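Protein P47 (Clostridium botulinum, PDB 6EKT) may form part of a progenitor complex that protects botulinum neurotoxin in the host gut, and has the tubular fold of the TULIP lipid-binding proteins. Local coordinates at residues 94-99 / 155-160; 212-217 / 221-226; 363-368 / 382-387. One frame throughout, in Å; residues are numbered along the deposited sequence.

Interaction 1 (94-99 / 155-160)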
loop_
_atom_site.group_PDB
_atom_site.type_symbol
_atom_site.label_atom_id
_atom_site.label_comp_id
_atom_site.label_asym_id
_atom_site.label_seq_id
_atom_site.Cartn_x
_atom_site.Cartn_y
_atom_site.Cartn_z
ATOM N N LYS A 94 -7.249 -47.128 2.677
ATOM C CA LYS A 94 -7.191 -48.516 3.083
ATOM C C LYS A 94 -6.108 -48.742 4.094
ATOM O O LYS A 94 -4.993 -48.349 3.882
ATOM C CB LYS A 94 -6.894 -49.372 1.858
ATOM C CG LYS A 94 -7.093 -50.869 2.040
ATOM C CD LYS A 94 -7.232 -51.573 0.695
ATOM C CE LYS A 94 -7.305 -53.086 0.862
ATOM N NZ LYS A 94 -7.088 -53.819 -0.423
ATOM N N VAL A 95 -6.447 -49.420 5.180
ATOM C CA VAL A 95 -5.498 -49.701 6.224
ATOM C C VAL A 95 -5.315 -51.184 6.576
ATOM O O VAL A 95 -4.458 -51.819 6.033
ATOM C CB VAL A 95 -5.757 -48.844 7.512
ATOM C CG1 VAL A 95 -4.680 -49.062 8.555
ATOM C CG2 VAL A 95 -5.717 -47.372 7.177
ATOM N N ARG A 96 -6.121 -51.733 7.467
ATOM C CA ARG A 96 -5.870 -53.106 7.939
ATOM C C ARG A 96 -6.822 -54.069 7.263
ATOM O O ARG A 96 -7.561 -54.813 7.886
ATOM C CB ARG A 96 -5.934 -53.148 9.478
ATOM C CG ARG A 96 -4.693 -52.583 10.174
ATOM C CD ARG A 96 -4.994 -51.792 11.444
ATOM N NE ARG A 96 -6.052 -52.445 12.184
ATOM C CZ ARG A 96 -6.255 -52.370 13.492
ATOM N NH1 ARG A 96 -5.476 -51.630 14.254
ATOM N NH2 ARG A 96 -7.281 -53.045 14.026
ATOM N N ASN A 97 -6.718 -54.093 5.956
ATOM C CA ASN A 97 -7.661 -54.826 5.100
ATOM C C ASN A 97 -9.062 -54.181 5.140
ATOM O O ASN A 97 -10.044 -54.781 4.691
ATOM C CB ASN A 97 -7.717 -56.326 5.486
ATOM C CG ASN A 97 -7.420 -57.253 4.320
ATOM O OD1 ASN A 97 -7.771 -56.973 3.166
ATOM N ND2 ASN A 97 -6.772 -58.379 4.619
ATOM N N THR A 98 -9.136 -52.951 5.666
ATOM C CA THR A 98 -10.378 -52.173 5.738
ATOM C C THR A 98 -10.244 -50.961 4.826
ATOM O O THR A 98 -9.263 -50.221 4.916
ATOM C CB THR A 98 -10.669 -51.668 7.171
ATOM O OG1 THR A 98 -10.470 -52.728 8.114
ATOM C CG2 THR A 98 -12.099 -51.148 7.292
ATOM N N THR A 99 -11.233 -50.777 3.957
ATOM C CA THR A 99 -11.306 -49.612 3.082
ATOM C C THR A 99 -12.418 -48.666 3.557
ATOM O O THR A 99 -13.510 -49.113 3.942
ATOM C CB THR A 99 -11.547 -50.015 1.611
ATOM O OG1 THR A 99 -12.835 -50.621 1.495
ATOM C CG2 THR A 99 -10.505 -51.011 1.136
ATOM N N GLU A 155 -10.846 -41.648 11.704
ATOM C CA GLU A 155 -10.346 -40.278 11.765
ATOM C C GLU A 155 -8.830 -40.252 11.966
ATOM O O GLU A 155 -8.103 -39.470 11.317
ATOM C CB GLU A 155 -11.057 -39.530 12.899
ATOM C CG GLU A 155 -10.867 -38.032 12.892
ATOM C CD GLU A 155 -11.925 -37.306 13.710
ATOM O OE1 GLU A 155 -12.817 -36.696 13.099
ATOM O OE2 GLU A 155 -11.882 -37.353 14.955
ATOM N N PHE A 156 -8.360 -41.120 12.861
ATOM C CA PHE A 156 -6.951 -41.181 13.236
ATOM C C PHE A 156 -6.087 -41.548 12.034
ATOM O O PHE A 156 -5.104 -40.848 11.720
ATOM C CB PHE A 156 -6.764 -42.196 14.384
ATOM C CG PHE A 156 -5.407 -42.133 15.027
ATOM C CD1 PHE A 156 -5.144 -41.194 16.031
ATOM C CD2 PHE A 156 -4.382 -42.987 14.613
ATOM C CE1 PHE A 156 -3.880 -41.107 16.615
ATOM C CE2 PHE A 156 -3.119 -42.909 15.196
ATOM C CZ PHE A 156 -2.875 -41.973 16.201
ATOM N N TYR A 157 -6.464 -42.633 11.348
ATOM C CA TYR A 157 -5.730 -43.068 10.151
ATOM C C TYR A 157 -5.840 -42.114 8.964
ATOM O O TYR A 157 -4.856 -41.912 8.221
ATOM C CB TYR A 157 -6.085 -44.511 9.756
ATOM C CG TYR A 157 -5.478 -45.507 10.712
ATOM C CD1 TYR A 157 -4.084 -45.730 10.737
ATOM C CD2 TYR A 157 -6.275 -46.210 11.619
ATOM C CE1 TYR A 157 -3.513 -46.638 11.635
ATOM C CE2 TYR A 157 -5.712 -47.118 12.510
ATOM C CZ TYR A 157 -4.338 -47.333 12.513
ATOM O OH TYR A 157 -3.804 -48.239 13.419
ATOM N N PHE A 158 -7.022 -41.524 8.806
ATOM C CA PHE A 158 -7.245 -40.546 7.756
ATOM C C PHE A 158 -6.299 -39.341 7.914
ATOM O O PHE A 158 -5.670 -38.908 6.938
ATOM C CB PHE A 158 -8.716 -40.093 7.702
ATOM C CG PHE A 158 -8.969 -38.974 6.714
ATOM C CD1 PHE A 158 -8.922 -39.208 5.332
ATOM C CD2 PHE A 158 -9.261 -37.683 7.164
ATOM C CE1 PHE A 158 -9.146 -38.176 4.424
ATOM C CE2 PHE A 158 -9.500 -36.650 6.256
ATOM C CZ PHE A 158 -9.440 -36.892 4.888
ATOM N N ASN A 159 -6.199 -38.824 9.136
ATOM C CA ASN A 159 -5.334 -37.671 9.423
ATOM C C ASN A 159 -3.900 -37.924 9.044
ATOM O O ASN A 159 -3.259 -37.062 8.429
ATOM C CB ASN A 159 -5.415 -37.275 10.895
ATOM C CG ASN A 159 -6.753 -36.667 11.242
ATOM O OD1 ASN A 159 -7.536 -36.301 10.343
ATOM N ND2 ASN A 159 -7.052 -36.584 12.544
ATOM N N LYS A 160 -3.401 -39.100 9.419
ATOM C CA LYS A 160 -2.045 -39.498 9.083
ATOM C C LYS A 160 -1.856 -39.596 7.570
ATOM O O LYS A 160 -0.895 -39.038 7.041
ATOM C CB LYS A 160 -1.684 -40.811 9.781
ATOM C CG LYS A 160 -0.243 -41.244 9.581
ATOM C CD LYS A 160 -0.142 -42.353 8.533
ATOM C CE LYS A 160 1.251 -42.963 8.496
ATOM N NZ LYS A 160 1.509 -43.575 7.156
#
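Val95 sets one methyl group, CG1, over the face of the Tyr157 ring, and the two methyls of Val95 against this tyrosine make up most of the contact between the 94-99 turn and the helix. CG1 sits 4.0 Å from the centroid of the Tyr157 ring and only 12° off its normal, a CH-pi contact placed almost squarely over the middle of one face. The second branch, CG2, works nearer the root of the tyrosine and rests 3.9 Å from Tyr157 CB, with Tyr157 CG just behind. With CG1 anti to the backbone N of Val95 (chi1 -175°), both methyls can meet the tyrosine at once. The two side chains run about perpendicular to each other. Tyr157 gives up the larger area, and no hydrogen bond spans the two segments.

Arg96 adds a looser touch at the far end of the ring. Its chain bends at chi2 and chi3, bringing NH1 to 3.9 Å from Tyr157 OH, too long for a hydrogen bond; the guanidinium plane is turned 66° from the ring. This is a surface contact, and the arginine itself is exposed.

The turn holds its own shape through a backbone bond from Val95 N to Thr98 O, 2.9 Å long, where the chain reverses between strands 91-94 and 99-101. Gln62 of strand 62-68 touches both Val95 and Tyr157, and Phe93 of strand 91-94 also meets the tyrosine. One turn of helix 152-168 is thus seated against the hairpin end of the small antiparallel sheet, with Phe158 buried against Phe93 and Leu102.

Interaction 2 (212-217 / 221-226)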
loop_
_atom_site.group_PDB
_atom_site.type_symbol
_atom_site.label_atom_id
_atom_site.label_comp_id
_atom_site.label_asym_id
_atom_site.label_seq_id
_atom_site.Cartn_x
_atom_site.Cartn_y
_atom_site.Cartn_z
ATOM N N LEU A 212 2.894 -7.231 3.599
ATOM C CA LEU A 212 3.487 -6.075 4.269
ATOM C C LEU A 212 4.921 -5.950 3.787
ATOM O O LEU A 212 5.636 -6.949 3.780
ATOM C CB LEU A 212 3.462 -6.299 5.792
ATOM C CG LEU A 212 2.158 -6.141 6.582
ATOM C CD1 LEU A 212 0.929 -6.765 5.964
ATOM C CD2 LEU A 212 2.322 -6.628 8.016
ATOM N N SER A 213 5.356 -4.744 3.388
ATOM C CA SER A 213 6.725 -4.586 2.869
ATOM C C SER A 213 7.467 -3.415 3.480
ATOM O O SER A 213 6.856 -2.398 3.847
ATOM C CB SER A 213 6.748 -4.436 1.326
ATOM O OG SER A 213 6.281 -3.156 0.892
ATOM N N VAL A 214 8.795 -3.554 3.539
ATOM C CA VAL A 214 9.694 -2.416 3.752
ATOM C C VAL A 214 10.614 -2.281 2.530
ATOM O O VAL A 214 10.992 -3.285 1.932
ATOM C CB VAL A 214 10.464 -2.595 5.077
ATOM C CG1 VAL A 214 11.648 -1.664 5.174
ATOM C CG2 VAL A 214 9.534 -2.291 6.249
ATOM N N VAL A 215 10.942 -1.036 2.163
ATOM C CA VAL A 215 11.733 -0.713 0.971
ATOM C C VAL A 215 13.225 -0.400 1.264
ATOM O O VAL A 215 13.966 0.017 0.365
ATOM C CB VAL A 215 11.094 0.445 0.155
ATOM C CG1 VAL A 215 9.712 0.061 -0.385
ATOM C CG2 VAL A 215 11.023 1.735 0.978
ATOM N N THR A 216 13.641 -0.602 2.511
ATOM C CA THR A 216 15.060 -0.548 2.928
ATOM C C THR A 216 15.402 -1.796 3.734
ATOM O O THR A 216 14.523 -2.608 4.040
ATOM C CB THR A 216 15.373 0.684 3.812
ATOM O OG1 THR A 216 14.788 0.500 5.113
ATOM C CG2 THR A 216 14.843 1.964 3.201
ATOM N N ASN A 217 16.670 -1.940 4.124
ATOM C CA ASN A 217 17.099 -3.094 4.917
ATOM C C ASN A 217 17.043 -2.888 6.431
ATOM O O ASN A 217 17.709 -3.608 7.204
ATOM C CB ASN A 217 18.487 -3.565 4.477
ATOM C CG ASN A 217 18.456 -4.316 3.159
ATOM O OD1 ASN A 217 19.163 -3.955 2.222
ATOM N ND2 ASN A 217 17.633 -5.359 3.079
ATOM N N SER A 221 12.482 -7.225 12.591
ATOM C CA SER A 221 12.256 -8.244 13.624
ATOM C C SER A 221 11.390 -7.746 14.788
ATOM O O SER A 221 10.734 -8.545 15.459
ATOM C CB SER A 221 13.583 -8.813 14.140
ATOM O OG SER A 221 14.280 -7.838 14.886
ATOM N N LYS A 222 11.394 -6.435 15.002
ATOM C CA LYS A 222 10.586 -5.788 16.036
ATOM C C LYS A 222 9.229 -5.229 15.535
ATOM O O LYS A 222 8.451 -4.702 16.331
ATOM C CB LYS A 222 11.401 -4.691 16.727
ATOM C CG LYS A 222 12.835 -5.115 17.050
ATOM C CD LYS A 222 13.467 -4.284 18.157
ATOM C CE LYS A 222 13.343 -4.983 19.503
ATOM N NZ LYS A 222 13.878 -4.119 20.590
ATOM N N LEU A 223 8.948 -5.330 14.233
ATOM C CA LEU A 223 7.632 -4.916 13.698
ATOM C C LEU A 223 6.628 -6.048 13.878
ATOM O O LEU A 223 6.955 -7.209 13.684
ATOM C CB LEU A 223 7.700 -4.510 12.212
ATOM C CG LEU A 223 8.550 -3.313 11.722
ATOM C CD1 LEU A 223 8.419 -3.177 10.216
ATOM C CD2 LEU A 223 8.195 -1.982 12.380
ATOM N N SER A 224 5.403 -5.698 14.233
ATOM C CA SER A 224 4.317 -6.672 14.325
ATOM C C SER A 224 3.722 -6.927 12.946
ATOM O O SER A 224 4.105 -6.286 11.975
ATOM C CB SER A 224 3.231 -6.154 15.263
ATOM O OG SER A 224 3.762 -5.939 16.554
ATOM N N ALA A 225 2.800 -7.878 12.877
ATOM C CA ALA A 225 2.040 -8.184 11.674
ATOM C C ALA A 225 0.684 -7.457 11.716
ATOM O O ALA A 225 -0.307 -7.951 11.185
ATOM C CB ALA A 225 1.852 -9.696 11.560
ATOM N N ASN A 226 0.656 -6.271 12.328
ATOM C CA ASN A 226 -0.562 -5.450 12.383
ATOM C C ASN A 226 -0.847 -4.858 11.000
ATOM O O ASN A 226 0.078 -4.413 10.305
ATOM C CB ASN A 226 -0.428 -4.346 13.435
ATOM C CG ASN A 226 -0.391 -4.876 14.866
ATOM O OD1 ASN A 226 0.313 -4.319 15.731
ATOM N ND2 ASN A 226 -1.125 -5.931 15.128
#
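Leu212 reaches over to the returning chain with one methyl, CD2, which lies 4.0 Å from Ala225 CA and 3.9 Å from Asn226 O. Its CG stands beside the backbone N (chi1 -76°) and chi2 is 44°, a pair of torsions that sends CD2 toward the backbone of residues 224-226. What the leucine meets is therefore main chain: the Ser224 and Asn226 side chains leave their CA atoms on the far side, and Ala225 CB stays 4.7 Å from Leu212 CD2.

Two residues along the strand, Val214 makes the one side-chain pairing. Its CG2 comes within 4.2 Å of Leu223 CD1, a light methyl-to-methyl touch. Leu223 is extended, with CD1 anti to CA at the reaching end of the chain.

Trp27 packs against both Leu212 and Val214, and its NE1 hydrogen-bonds to Ser224 O. Val197, on the edge strand 193-199, touches Leu212 and Ala225.

Although the touching parts run in roughly opposite directions, 150° apart, the loop is not a further strand of the sheet. A few methyl groups rest it against one face, and the polar tie at Ser224 comes from Trp27. The contact is apolar and unspecific, and no hydrogen bond between the segments sets their alignment.

Interaction 3 (363-368 / 382-387)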
loop_
_atom_site.group_PDB
_atom_site.type_symbol
_atom_site.label_atom_id
_atom_site.label_comp_id
_atom_site.label_asym_id
_atom_site.label_seq_id
_atom_site.Cartn_x
_atom_site.Cartn_y
_atom_site.Cartn_z
ATOM N N SER A 363 -2.486 35.443 6.395
ATOM C CA SER A 363 -1.184 36.080 6.152
ATOM C C SER A 363 -0.968 37.277 7.058
ATOM O O SER A 363 -1.916 37.795 7.665
ATOM C CB SER A 363 -1.051 36.511 4.678
ATOM O OG SER A 363 -2.013 37.495 4.382
ATOM N N SER A 364 0.284 37.721 7.141
ATOM C CA SER A 364 0.606 38.982 7.810
ATOM C C SER A 364 1.816 39.568 7.100
ATOM O O SER A 364 2.501 38.866 6.340
ATOM C CB SER A 364 0.884 38.772 9.307
ATOM O OG SER A 364 1.949 37.841 9.501
ATOM N N TYR A 365 2.076 40.844 7.330
ATOM C CA TYR A 365 3.174 41.509 6.645
ATOM C C TYR A 365 3.668 42.652 7.493
ATOM O O TYR A 365 2.940 43.135 8.395
ATOM C CB TYR A 365 2.747 42.009 5.247
ATOM C CG TYR A 365 1.511 42.879 5.263
ATOM C CD1 TYR A 365 1.605 44.250 5.465
ATOM C CD2 TYR A 365 0.248 42.322 5.083
ATOM C CE1 TYR A 365 0.466 45.059 5.503
ATOM C CE2 TYR A 365 -0.902 43.119 5.103
ATOM C CZ TYR A 365 -0.780 44.481 5.309
ATOM O OH TYR A 365 -1.904 45.260 5.341
ATOM N N LYS A 366 4.904 43.063 7.223
ATOM C CA LYS A 366 5.488 44.240 7.880
ATOM C C LYS A 366 6.162 45.077 6.806
ATOM O O LYS A 366 7.082 44.579 6.130
ATOM C CB LYS A 366 6.503 43.828 8.950
ATOM C CG LYS A 366 7.017 45.039 9.721
ATOM C CD LYS A 366 7.748 44.619 10.991
ATOM C CE LYS A 366 8.392 45.821 11.668
ATOM N NZ LYS A 366 7.545 47.050 11.563
ATOM N N TYR A 367 5.710 46.332 6.650
ATOM C CA TYR A 367 6.360 47.269 5.712
ATOM C C TYR A 367 7.621 47.893 6.305
ATOM O O TYR A 367 7.634 48.236 7.479
ATOM C CB TYR A 367 5.441 48.440 5.352
ATOM C CG TYR A 367 4.130 48.086 4.701
ATOM C CD1 TYR A 367 4.033 47.022 3.790
ATOM C CD2 TYR A 367 2.996 48.861 4.946
ATOM C CE1 TYR A 367 2.811 46.711 3.178
ATOM C CE2 TYR A 367 1.780 48.565 4.331
ATOM C CZ TYR A 367 1.698 47.511 3.440
ATOM O OH TYR A 367 0.484 47.214 2.852
ATOM N N HIS A 368 8.636 48.099 5.470
ATOM C CA HIS A 368 9.838 48.837 5.846
ATOM C C HIS A 368 9.972 50.020 4.878
ATOM O O HIS A 368 10.345 49.842 3.717
ATOM C CB HIS A 368 11.057 47.927 5.768
ATOM C CG HIS A 368 10.981 46.754 6.691
ATOM N ND1 HIS A 368 11.554 46.762 7.950
ATOM C CD2 HIS A 368 10.375 45.553 6.558
ATOM C CE1 HIS A 368 11.314 45.603 8.545
ATOM N NE2 HIS A 368 10.604 44.850 7.721
ATOM N N SER A 382 0.691 47.643 -2.702
ATOM C CA SER A 382 0.261 46.844 -3.870
ATOM C C SER A 382 1.178 45.651 -4.127
ATOM O O SER A 382 0.697 44.527 -4.337
ATOM C CB SER A 382 0.139 47.731 -5.119
ATOM O OG SER A 382 -1.030 48.550 -4.990
ATOM N N VAL A 383 2.491 45.883 -4.086
ATOM C CA VAL A 383 3.460 44.817 -4.363
ATOM C C VAL A 383 3.305 43.692 -3.339
ATOM O O VAL A 383 3.346 42.505 -3.699
ATOM C CB VAL A 383 4.930 45.350 -4.423
ATOM C CG1 VAL A 383 5.952 44.201 -4.503
ATOM C CG2 VAL A 383 5.117 46.246 -5.639
ATOM N N THR A 384 3.103 44.066 -2.073
ATOM C CA THR A 384 2.989 43.080 -0.974
ATOM C C THR A 384 1.724 42.238 -1.139
ATOM O O THR A 384 1.784 41.010 -1.048
ATOM C CB THR A 384 3.036 43.783 0.391
ATOM O OG1 THR A 384 4.243 44.558 0.471
ATOM C CG2 THR A 384 3.002 42.758 1.542
ATOM N N HIS A 385 0.605 42.899 -1.433
ATOM C CA HIS A 385 -0.653 42.244 -1.728
ATOM C C HIS A 385 -0.554 41.291 -2.918
ATOM O O HIS A 385 -0.928 40.122 -2.772
ATOM C CB HIS A 385 -1.765 43.274 -1.972
ATOM C CG HIS A 385 -3.102 42.657 -2.231
ATOM N ND1 HIS A 385 -3.807 41.971 -1.265
ATOM C CD2 HIS A 385 -3.857 42.608 -3.353
ATOM C CE1 HIS A 385 -4.944 41.532 -1.784
ATOM N NE2 HIS A 385 -5.002 41.914 -3.047
ATOM N N TRP A 386 -0.044 41.766 -4.063
ATOM C CA TRP A 386 0.149 40.893 -5.245
ATOM C C TRP A 386 1.060 39.691 -4.949
ATOM O O TRP A 386 0.794 38.551 -5.386
ATOM C CB TRP A 386 0.718 41.695 -6.426
ATOM C CG TRP A 386 -0.297 42.130 -7.444
ATOM C CD1 TRP A 386 -0.390 41.687 -8.740
ATOM C CD2 TRP A 386 -1.329 43.110 -7.283
ATOM N NE1 TRP A 386 -1.430 42.314 -9.379
ATOM C CE2 TRP A 386 -2.024 43.187 -8.510
ATOM C CE3 TRP A 386 -1.753 43.916 -6.213
ATOM C CZ2 TRP A 386 -3.122 44.050 -8.708
ATOM C CZ3 TRP A 386 -2.850 44.782 -6.416
ATOM C CH2 TRP A 386 -3.515 44.834 -7.652
ATOM N N SER A 387 2.127 39.933 -4.197
ATOM C CA SER A 387 3.073 38.852 -3.842
ATOM C C SER A 387 2.388 37.763 -3.003
ATOM O O SER A 387 2.524 36.552 -3.272
ATOM C CB SER A 387 4.283 39.416 -3.076
ATOM O OG SER A 387 5.042 40.290 -3.891
#
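Thr384 points its two branches at two different tyrosines of the strand. The methyl, CG2, goes to Tyr365 and lies 3.8 Å from its CB, with Tyr365 CG close behind; it meets the root of that side chain, and its approach to the ring is oblique. The hydroxyl branch goes to Tyr367, where OG1 sits at the ring edge, near the ring plane, 3.7 Å from CE1. In both cases the threonine slants across the tyrosine.

The fork follows from the torsion of Thr384: at chi1 -56° its OG1 stands beside the backbone N, while CG2 is anti to that N. Tyr365 takes the rarer rotamer with CG between N and carbonyl carbon (chi1 54°), its CB directed at the helix. Tyr367 starts out differently, its CB directed to one side of the helix, and it is the aromatic end that comes in to the threonine.

Thr384 is buried, and its hydroxyl does not rely on the tyrosine edge for a polar partner. OG1 is hydrogen-bonded to Ser334 OG on strand 329-347 and to Leu380 O one turn back in the helix, so the oxygen links helix and sheet. Further along, Ser387 OG bonds to Val383 O at 2.8 Å, while Ser387 N uses the same carbonyl from the opposite face.

Val383 and Ser387 meanwhile face strands 315-326 and 297-311. Helix 374-394 is thus packed against several strands of one curved antiparallel sheet, the long helix wrapped by a beta-sheet that is characteristic of TULIP-like domains.

Overall arrangement
The three contacts are spread along an elongated molecule. Interaction 1 lies toward one end, with its centre 47 Å from that of the chain, and interaction 3 lies on the opposite side of the chain's centre, 43 Å out; their own centres are 89 Å apart. Interaction 2 sits between them, 13 Å from the middle, with nearest atoms about 28 Å from interaction 1 and about 36 Å from interaction 3, so none touches another. They also follow one another in sequence. Interaction 1 sets a helix against a hairpin turn at the surface; the other two are partly buried, interaction 3 setting a helix against a strand and interaction 2 folding a loop over the sheet that contains strand 208-214.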